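Local coordinates for chromosome replication initiation inhibitor protein (Agrobacterium tumefaciens, PDB 3FD3) that probably acts as a LysR-type DNA-binding transcription regulator, of which this piece is the C-terminal, substrate-binding-type domain, at residues R74-F88 / S141-V155. Numbering follows the deposited sequence.
Sequences RYHATASPDFMARHF and SLAGMGWGLNPVQLV. With CA (calcium ion), chain B.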
ATOM      1  N   ARG A  74      -6.609 -10.031  13.374  1.00 20.15           N
ATOM      2  CA  ARG A  74      -6.839 -11.421  12.953  1.00 20.86           C
ATOM      3  C   ARG A  74      -6.678 -11.518  11.465  1.00 20.42           C
ATOM      4  O   ARG A  74      -7.194 -10.673  10.717  1.00 20.48           O
ATOM      5  CB  ARG A  74      -8.232 -11.900  13.350  1.00 21.11           C
ATOM      6  CG  ARG A  74      -8.622 -13.217  12.720  1.00 21.03           C
ATOM      7  CD  ARG A  74      -9.759 -13.885  13.456  1.00 23.76           C
ATOM      8  NE  ARG A  74      -9.339 -14.392  14.752  1.00 24.80           N
ATOM      9  CZ  ARG A  74     -10.110 -15.082  15.586  1.00 27.48           C
ATOM     10  NH1 ARG A  74     -11.371 -15.360  15.276  1.00 29.22           N
ATOM     11  NH2 ARG A  74      -9.619 -15.506  16.738  1.00 28.55           N
ATOM     12  N   TYR A  75      -5.948 -12.555  11.042  1.00 19.79           N
ATOM     13  CA  TYR A  75      -5.702 -12.828   9.642  1.00 20.08           C
ATOM     14  C   TYR A  75      -6.306 -14.161   9.249  1.00 20.68           C
ATOM     15  O   TYR A  75      -6.396 -15.074  10.074  1.00 18.88           O
ATOM     16  CB  TYR A  75      -4.209 -12.929   9.391  1.00 20.77           C
ATOM     17  CG  TYR A  75      -3.374 -11.669   9.543  1.00 19.78           C
ATOM     18  CD1 TYR A  75      -3.032 -11.192  10.801  1.00 22.41           C
ATOM     19  CD2 TYR A  75      -2.847 -11.026   8.450  1.00 18.98           C
ATOM     20  CE1 TYR A  75      -2.238 -10.085  10.958  1.00 22.20           C
ATOM     21  CE2 TYR A  75      -2.062  -9.910   8.596  1.00 18.63           C
ATOM     22  CZ  TYR A  75      -1.747  -9.441   9.865  1.00 21.17           C
ATOM     23  OH  TYR A  75      -0.921  -8.342  10.017  1.00 21.75           O
ATOM     24  N   HIS A  76      -6.708 -14.270   7.985  1.00 20.88           N
ATOM     25  CA  HIS A  76      -7.182 -15.544   7.439  1.00 19.73           C
ATOM     26  C   HIS A  76      -6.346 -15.902   6.206  1.00 20.50           C
ATOM     27  O   HIS A  76      -6.023 -15.028   5.389  1.00 20.00           O
ATOM     28  CB  HIS A  76      -8.661 -15.467   7.055  1.00 20.26           C
ATOM     29  CG  HIS A  76      -9.582 -15.266   8.221  1.00 20.54           C
ATOM     30  ND1 HIS A  76     -10.037 -16.300   9.008  1.00 22.46           N
ATOM     31  CD2 HIS A  76     -10.109 -14.136   8.746  1.00 24.23           C
ATOM     32  CE1 HIS A  76     -10.810 -15.817   9.963  1.00 21.90           C
ATOM     33  NE2 HIS A  76     -10.883 -14.507   9.822  1.00 23.38           N
ATOM     34  N   ALA A  77      -6.001 -17.180   6.094  1.00 20.19           N
ATOM     35  CA  ALA A  77      -5.277 -17.701   4.937  1.00 20.35           C
ATOM     36  C   ALA A  77      -6.310 -17.921   3.831  1.00 20.68           C
ATOM     37  O   ALA A  77      -7.204 -18.747   3.972  1.00 20.40           O
ATOM     38  CB  ALA A  77      -4.565 -19.011   5.292  1.00 20.93           C
ATOM     39  N   THR A  78      -6.194 -17.157   2.749  1.00 20.85           N
ATOM     40  CA  THR A  78      -7.243 -17.059   1.746  1.00 21.53           C
ATOM     41  C   THR A  78      -6.700 -17.184   0.315  1.00 20.60           C
ATOM     42  O   THR A  78      -5.553 -16.840   0.007  1.00 19.95           O
ATOM     43  CB  THR A  78      -8.015 -15.723   1.825  1.00 23.26           C
ATOM     44  OG1 THR A  78      -7.078 -14.641   1.733  1.00 29.31           O
ATOM     45  CG2 THR A  78      -8.867 -15.624   3.097  1.00 23.70           C
ATOM     46  N   ALA A  79      -7.541 -17.700  -0.555  1.00 20.13           N
ATOM     47  CA  ALA A  79      -7.247 -17.742  -2.000  1.00 19.57           C
ATOM     48  C   ALA A  79      -8.579 -17.689  -2.737  1.00 19.52           C
ATOM     49  O   ALA A  79      -9.647 -17.780  -2.123  1.00 19.37           O
ATOM     50  CB  ALA A  79      -6.480 -19.017  -2.378  1.00 19.71           C
ATOM     51  N   SER A  80      -8.526 -17.553  -4.055  1.00 18.81           N
ATOM     52  CA  SER A  80      -9.761 -17.548  -4.836  1.00 18.89           C
ATOM     53  C   SER A  80     -10.261 -18.988  -5.047  1.00 19.58           C
ATOM     54  O   SER A  80      -9.492 -19.939  -4.910  1.00 19.33           O
ATOM     55  CB  SER A  80      -9.551 -16.864  -6.194  1.00 19.46           C
ATOM     56  OG  SER A  80      -8.914 -17.710  -7.117  1.00 18.79           O
ATOM     57  N   PRO A  81     -11.545 -19.160  -5.386  1.00 19.90           N
ATOM     58  CA  PRO A  81     -12.053 -20.507  -5.697  1.00 19.68           C
ATOM     59  C   PRO A  81     -11.288 -21.240  -6.817  1.00 19.15           C
ATOM     60  O   PRO A  81     -11.012 -22.433  -6.713  1.00 18.97           O
ATOM     61  CB  PRO A  81     -13.498 -20.229  -6.118  1.00 19.81           C
ATOM     62  CG  PRO A  81     -13.878 -19.045  -5.316  1.00 21.03           C
ATOM     63  CD  PRO A  81     -12.640 -18.174  -5.352  1.00 20.26           C
ATOM     64  N   ASP A  82     -10.909 -20.509  -7.862  1.00 19.05           N
ATOM     65  CA  ASP A  82     -10.136 -21.084  -8.953  1.00 18.85           C
ATOM     66  C   ASP A  82      -8.741 -21.491  -8.468  1.00 18.43           C
ATOM     67  O   ASP A  82      -8.271 -22.526  -8.862  1.00 17.61           O
ATOM     68  CB  ASP A  82     -10.026 -20.109 -10.130  1.00 18.35           C
ATOM     69  CG  ASP A  82      -9.090 -20.620 -11.250  1.00 20.42           C
ATOM     70  OD1 ASP A  82      -9.430 -21.612 -11.864  1.00 21.29           O
ATOM     71  OD2 ASP A  82      -8.002 -20.019 -11.431  1.00 27.07           O
ATOM     72  N   PHE A  83      -8.107 -20.678  -7.618  1.00 18.80           N
ATOM     73  CA  PHE A  83      -6.826 -21.066  -7.015  1.00 18.86           C
ATOM     74  C   PHE A  83      -6.933 -22.389  -6.262  1.00 19.07           C
ATOM     75  O   PHE A  83      -6.073 -23.280  -6.392  1.00 18.55           O
ATOM     76  CB  PHE A  83      -6.271 -19.975  -6.105  1.00 19.69           C
ATOM     77  CG  PHE A  83      -4.872 -20.235  -5.677  1.00 19.60           C
ATOM     78  CD1 PHE A  83      -4.606 -21.057  -4.596  1.00 18.87           C
ATOM     79  CD2 PHE A  83      -3.825 -19.690  -6.382  1.00 20.36           C
ATOM     80  CE1 PHE A  83      -3.318 -21.315  -4.229  1.00 19.97           C
ATOM     81  CE2 PHE A  83      -2.556 -19.947  -6.033  1.00 21.48           C
ATOM     82  CZ  PHE A  83      -2.287 -20.751  -4.945  1.00 19.66           C
HETATM   83  N   MSE A  84      -7.986 -22.507  -5.450  1.00 18.57           N
HETATM   84  CA  MSE A  84      -8.209 -23.711  -4.679  1.00 19.00           C
HETATM   85  C   MSE A  84      -8.405 -24.907  -5.623  1.00 18.72           C
HETATM   86  O   MSE A  84      -7.885 -26.019  -5.387  1.00 18.95           O
HETATM   87  CB  MSE A  84      -9.449 -23.561  -3.764  1.00 18.86           C
HETATM   88  CG  MSE A  84      -9.405 -22.475  -2.735  1.00 20.61           C
HETATM   89 SE   MSE A  84      -8.005 -22.682  -1.424  0.80 20.05          SE
HETATM   90  CE  MSE A  84      -8.639 -24.280  -0.607  1.00 23.31           C
ATOM     91  N   ALA A  85      -9.167 -24.690  -6.694  1.00 17.76           N
ATOM     92  CA  ALA A  85      -9.451 -25.759  -7.636  1.00 18.13           C
ATOM     93  C   ALA A  85      -8.199 -26.261  -8.354  1.00 18.68           C
ATOM     94  O   ALA A  85      -8.063 -27.453  -8.620  1.00 18.90           O
ATOM     95  CB  ALA A  85     -10.492 -25.303  -8.654  1.00 17.98           C
ATOM     96  N   ARG A  86      -7.315 -25.337  -8.699  1.00 19.12           N
ATOM     97  CA  ARG A  86      -6.130 -25.674  -9.485  1.00 19.90           C
ATOM     98  C   ARG A  86      -5.045 -26.304  -8.615  1.00 20.37           C
ATOM     99  O   ARG A  86      -4.347 -27.200  -9.057  1.00 19.04           O
ATOM    100  CB  ARG A  86      -5.591 -24.412 -10.136  1.00 19.90           C
ATOM    101  CG  ARG A  86      -6.453 -23.915 -11.297  1.00 20.92           C
ATOM    102  CD  ARG A  86      -5.955 -22.600 -11.770  1.00 25.45           C
ATOM    103  NE  ARG A  86      -4.649 -22.728 -12.393  1.00 26.21           N
ATOM    104  CZ  ARG A  86      -3.663 -21.831 -12.314  1.00 28.96           C
ATOM    105  NH1 ARG A  86      -3.774 -20.769 -11.506  1.00 28.17           N
ATOM    106  NH2 ARG A  86      -2.511 -22.069 -12.963  1.00 29.09           N
ATOM    107  N   HIS A  87      -4.929 -25.846  -7.373  1.00 21.11           N
ATOM    108  CA  HIS A  87      -3.771 -26.173  -6.528  1.00 22.23           C
ATOM    109  C   HIS A  87      -4.054 -27.049  -5.331  1.00 23.92           C
ATOM    110  O   HIS A  87      -3.127 -27.695  -4.806  1.00 25.04           O
ATOM    111  CB  HIS A  87      -3.120 -24.888  -6.036  1.00 22.62           C
ATOM    112  CG  HIS A  87      -2.580 -24.051  -7.137  1.00 23.15           C
ATOM    113  ND1 HIS A  87      -3.183 -22.878  -7.535  1.00 23.59           N
ATOM    114  CD2 HIS A  87      -1.499 -24.213  -7.935  1.00 22.59           C
ATOM    115  CE1 HIS A  87      -2.484 -22.350  -8.526  1.00 21.84           C
ATOM    116  NE2 HIS A  87      -1.457 -23.137  -8.781  1.00 24.15           N
ATOM    117  N   PHE A  88      -5.312 -27.086  -4.908  1.00 24.87           N
ATOM    118  CA  PHE A  88      -5.717 -27.869  -3.759  1.00 26.09           C
ATOM    119  C   PHE A  88      -6.930 -28.733  -4.123  1.00 28.08           C
ATOM    120  O   PHE A  88      -7.873 -28.840  -3.338  1.00 28.85           O
ATOM    121  CB  PHE A  88      -6.030 -26.941  -2.566  1.00 26.08           C
ATOM    122  CG  PHE A  88      -4.847 -26.115  -2.094  1.00 23.59           C
ATOM    123  CD1 PHE A  88      -3.666 -26.739  -1.680  1.00 23.27           C
ATOM    124  CD2 PHE A  88      -4.922 -24.722  -2.047  1.00 23.86           C
ATOM    125  CE1 PHE A  88      -2.568 -25.996  -1.246  1.00 22.86           C
ATOM    126  CE2 PHE A  88      -3.850 -23.964  -1.629  1.00 21.96           C
ATOM    127  CZ  PHE A  88      -2.652 -24.592  -1.216  1.00 22.52           C
ATOM    128  N   SER A 141      -4.648 -12.199  -4.159  1.00 21.53           N
ATOM    129  CA  SER A 141      -5.490 -13.303  -3.681  1.00 21.44           C
ATOM    130  C   SER A 141      -6.764 -13.400  -4.498  1.00 20.61           C
ATOM    131  O   SER A 141      -7.121 -14.491  -4.981  1.00 20.80           O
ATOM    132  CB  SER A 141      -5.848 -13.122  -2.209  1.00 22.08           C
ATOM    133  OG  SER A 141      -4.684 -13.017  -1.407  1.00 27.32           O
ATOM    134  N   LEU A 142      -7.414 -12.251  -4.721  1.00 20.36           N
ATOM    135  CA  LEU A 142      -8.640 -12.195  -5.513  1.00 20.02           C
ATOM    136  C   LEU A 142      -8.403 -12.608  -6.980  1.00 20.65           C
ATOM    137  O   LEU A 142      -9.268 -13.215  -7.594  1.00 20.29           O
ATOM    138  CB  LEU A 142      -9.215 -10.780  -5.489  1.00 20.50           C
ATOM    139  CG  LEU A 142      -9.901 -10.343  -4.209  1.00 20.45           C
ATOM    140  CD1 LEU A 142     -10.053  -8.810  -4.219  1.00 23.69           C
ATOM    141  CD2 LEU A 142     -11.300 -11.069  -4.088  1.00 21.38           C
ATOM    142  N   ALA A 143      -7.236 -12.249  -7.511  1.00 20.93           N
ATOM    143  CA  ALA A 143      -6.886 -12.494  -8.902  1.00 21.57           C
ATOM    144  C   ALA A 143      -6.448 -13.926  -9.148  1.00 22.18           C
ATOM    145  O   ALA A 143      -6.120 -14.281 -10.292  1.00 22.89           O
ATOM    146  CB  ALA A 143      -5.796 -11.535  -9.345  1.00 22.05           C
ATOM    147  N   GLY A 144      -6.416 -14.759  -8.107  1.00 21.16           N
ATOM    148  CA  GLY A 144      -6.026 -16.176  -8.271  1.00 21.02           C
ATOM    149  C   GLY A 144      -4.528 -16.420  -8.415  1.00 20.90           C
ATOM    150  O   GLY A 144      -4.089 -17.441  -8.944  1.00 20.50           O
HETATM  151  N   MSE A 145      -3.736 -15.433  -7.994  1.00 20.53           N
HETATM  152  CA  MSE A 145      -2.296 -15.453  -8.200  1.00 21.32           C
HETATM  153  C   MSE A 145      -1.557 -16.284  -7.127  1.00 22.08           C
HETATM  154  O   MSE A 145      -0.553 -16.916  -7.390  1.00 22.46           O
HETATM  155  CB  MSE A 145      -1.837 -13.997  -8.195  1.00 23.15           C
HETATM  156  CG  MSE A 145      -0.582 -13.799  -8.689  1.00 25.05           C
HETATM  157 SE   MSE A 145      -0.204 -11.873  -8.866  0.80 23.35          SE
HETATM  158  CE  MSE A 145       1.544 -12.200  -8.585  1.00 29.74           C
ATOM    159  N   GLY A 146      -2.091 -16.281  -5.911  1.00 21.84           N
ATOM    160  CA  GLY A 146      -1.476 -16.995  -4.810  1.00 21.34           C
ATOM    161  C   GLY A 146      -2.420 -17.021  -3.641  1.00 21.89           C
ATOM    162  O   GLY A 146      -3.508 -16.437  -3.694  1.00 21.09           O
ATOM    163  N   TRP A 147      -2.016 -17.770  -2.623  1.00 21.15           N
ATOM    164  CA  TRP A 147      -2.679 -17.761  -1.315  1.00 20.68           C
ATOM    165  C   TRP A 147      -1.805 -17.030  -0.299  1.00 20.64           C
ATOM    166  O   TRP A 147      -0.601 -17.008  -0.413  1.00 21.22           O
ATOM    167  CB  TRP A 147      -2.982 -19.171  -0.836  1.00 20.11           C
ATOM    168  CG  TRP A 147      -1.734 -19.941  -0.390  1.00 21.96           C
ATOM    169  CD1 TRP A 147      -0.905 -20.683  -1.170  1.00 21.99           C
ATOM    170  CD2 TRP A 147      -1.197 -19.992   0.930  1.00 20.19           C
ATOM    171  NE1 TRP A 147       0.112 -21.200  -0.427  1.00 21.19           N
ATOM    172  CE2 TRP A 147      -0.037 -20.789   0.873  1.00 22.30           C
ATOM    173  CE3 TRP A 147      -1.579 -19.434   2.157  1.00 21.18           C
ATOM    174  CZ2 TRP A 147       0.735 -21.064   2.008  1.00 22.01           C
ATOM    175  CZ3 TRP A 147      -0.799 -19.688   3.273  1.00 22.20           C
ATOM    176  CH2 TRP A 147       0.342 -20.490   3.189  1.00 21.70           C
ATOM    177  N   GLY A 148      -2.440 -16.426   0.700  1.00 20.44           N
ATOM    178  CA  GLY A 148      -1.687 -15.745   1.733  1.00 20.83           C
ATOM    179  C   GLY A 148      -2.558 -15.314   2.881  1.00 20.44           C
ATOM    180  O   GLY A 148      -3.780 -15.456   2.831  1.00 20.56           O
ATOM    181  N   LEU A 149      -1.900 -14.806   3.926  1.00 20.44           N
ATOM    182  CA  LEU A 149      -2.604 -14.337   5.117  1.00 20.85           C
ATOM    183  C   LEU A 149      -2.992 -12.876   4.936  1.00 20.70           C
ATOM    184  O   LEU A 149      -2.140 -12.016   4.663  1.00 23.75           O
ATOM    185  CB  LEU A 149      -1.741 -14.525   6.355  1.00 20.45           C
ATOM    186  CG  LEU A 149      -1.728 -15.923   7.000  1.00 20.88           C
ATOM    187  CD1 LEU A 149      -3.039 -16.219   7.703  1.00 22.81           C
ATOM    188  CD2 LEU A 149      -1.457 -17.029   5.949  1.00 19.99           C
ATOM    189  N   ASN A 150      -4.283 -12.597   5.048  1.00 20.93           N
ATOM    190  CA  ASN A 150      -4.803 -11.258   4.903  1.00 20.25           C
ATOM    191  C   ASN A 150      -5.593 -10.861   6.146  1.00 20.04           C
ATOM    192  O   ASN A 150      -6.349 -11.685   6.700  1.00 20.37           O
ATOM    193  CB  ASN A 150      -5.744 -11.194   3.701  1.00 20.07           C
ATOM    194  CG  ASN A 150      -5.031 -11.378   2.405  1.00 22.04           C
ATOM    195  OD1 ASN A 150      -4.235 -10.535   2.021  1.00 20.93           O
ATOM    196  ND2 ASN A 150      -5.313 -12.490   1.703  1.00 22.19           N
ATOM    197  N   PRO A 151      -5.463  -9.614   6.579  1.00 19.41           N
ATOM    198  CA  PRO A 151      -6.300  -9.166   7.697  1.00 19.17           C
ATOM    199  C   PRO A 151      -7.807  -9.323   7.423  1.00 19.29           C
ATOM    200  O   PRO A 151      -8.271  -9.039   6.298  1.00 19.24           O
ATOM    201  CB  PRO A 151      -5.936  -7.687   7.830  1.00 19.76           C
ATOM    202  CG  PRO A 151      -4.635  -7.528   7.169  1.00 20.16           C
ATOM    203  CD  PRO A 151      -4.574  -8.540   6.089  1.00 19.04           C
ATOM    204  N   VAL A 152      -8.551  -9.753   8.442  1.00 19.61           N
ATOM    205  CA  VAL A 152      -9.974 -10.028   8.323  1.00 20.30           C
ATOM    206  C   VAL A 152     -10.756  -8.819   7.803  1.00 20.87           C
ATOM    207  O   VAL A 152     -11.710  -8.990   7.026  1.00 21.37           O
ATOM    208  CB  VAL A 152     -10.597 -10.511   9.681  1.00 20.46           C
ATOM    209  CG1 VAL A 152     -10.462  -9.456  10.798  1.00 20.46           C
ATOM    210  CG2 VAL A 152     -12.055 -10.938   9.470  1.00 23.77           C
ATOM    211  N   GLN A 153     -10.321  -7.621   8.178  1.00 20.74           N
ATOM    212  CA  GLN A 153     -11.032  -6.394   7.793  1.00 21.83           C
ATOM    213  C   GLN A 153     -11.051  -6.237   6.268  1.00 21.77           C
ATOM    214  O   GLN A 153     -11.979  -5.653   5.711  1.00 22.02           O
ATOM    215  CB  GLN A 153     -10.390  -5.146   8.417  1.00 21.56           C
ATOM    216  CG  GLN A 153     -10.444  -5.057   9.924  1.00 22.32           C
ATOM    217  CD  GLN A 153      -9.419  -5.905  10.662  1.00 23.95           C
ATOM    218  OE1 GLN A 153      -8.523  -6.456  10.060  1.00 21.74           O
ATOM    219  NE2 GLN A 153      -9.562  -5.996  12.013  1.00 23.72           N
ATOM    220  N   LEU A 154     -10.033  -6.758   5.596  1.00 20.39           N
ATOM    221  CA  LEU A 154      -9.902  -6.589   4.162  1.00 20.30           C
ATOM    222  C   LEU A 154     -10.497  -7.738   3.360  1.00 20.74           C
ATOM    223  O   LEU A 154     -10.686  -7.604   2.139  1.00 21.57           O
ATOM    224  CB  LEU A 154      -8.432  -6.461   3.798  1.00 20.58           C
ATOM    225  CG  LEU A 154      -7.719  -5.251   4.400  1.00 21.28           C
ATOM    226  CD1 LEU A 154      -6.302  -5.162   3.872  1.00 22.71           C
ATOM    227  CD2 LEU A 154      -8.494  -3.909   4.164  1.00 20.65           C
ATOM    228  N   VAL A 155     -10.811  -8.844   4.027  1.00 19.48           N
ATOM    229  CA  VAL A 155     -11.333 -10.004   3.314  1.00 19.96           C
ATOM    230  C   VAL A 155     -12.679 -10.515   3.788  1.00 20.09           C
ATOM    231  O   VAL A 155     -13.229 -11.419   3.169  1.00 21.09           O
ATOM    232  CB  VAL A 155     -10.320 -11.178   3.270  1.00 19.39           C
ATOM    233  CG1 VAL A 155      -9.041 -10.787   2.470  1.00 19.89           C
ATOM    234  CG2 VAL A 155      -9.996 -11.702   4.655  1.00 20.22           C
TER
HETATM  235 CA    CA B   1      -0.179 -10.618   4.824  0.70 36.28          CA
HETATM  236  O   HOH W   1      -8.748  -8.204  14.064  1.00 21.99           O
HETATM  237  O   HOH W   2      -5.881 -16.822  -5.091  1.00 20.61           O
HETATM  238  O   HOH W   3      -5.517 -19.597  -9.928  1.00 27.59           O
HETATM  239  O   HOH W   4      -1.282  -8.500   4.518  1.00 23.28           O
HETATM  240  O   HOH W   5       1.400 -12.238   5.170  1.00 26.70           O
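Strands 74-79 and 148-151 pair antiparallel at one margin of the mixed sheet in this LysR effector-binding-type domain, with register Tyr75-Pro151 through Thr78-Gly148. Five backbone bonds, from Val152 N to Arg74 O (2.8 Å) through Gly148 N to Thr78 O (3.2 Å), define the pairing. The N-H groups of Asn150 ND2 go to two hydroxyls, Thr78 OG1 across the contact (2.8 Å, 5° out of the amide plane) and Ser141 OG within its own segment (3.2 Å), fixing the amide's rotation; Ser141 OG also bonds Phe137 O. Thr78 chi1 of 55° turns OG1 to that amide. Leu149 CD2 meets Ala77 CB at 3.7 Å, while Leu149 O binds a calcium ion (2.4 Å) that two waters and one further atom also ligate. Beyond the strands, Phe83 CE2 lies 3.4 Å from Gly146 CA, with Trp147 N over one ring face and His87 ND1 over the other. The edge of Phe88 points at the face of the Trp147 five-membered ring, a T-shaped pair with planes at 66°. A water accepts from Ser80 N and donates to Ser141 O and Gly146 O. Strand 165-181 pairs with the other edge of strand 66-79, and Trp115 of helix 111-120 covers Ala77, Trp147 and Leu149.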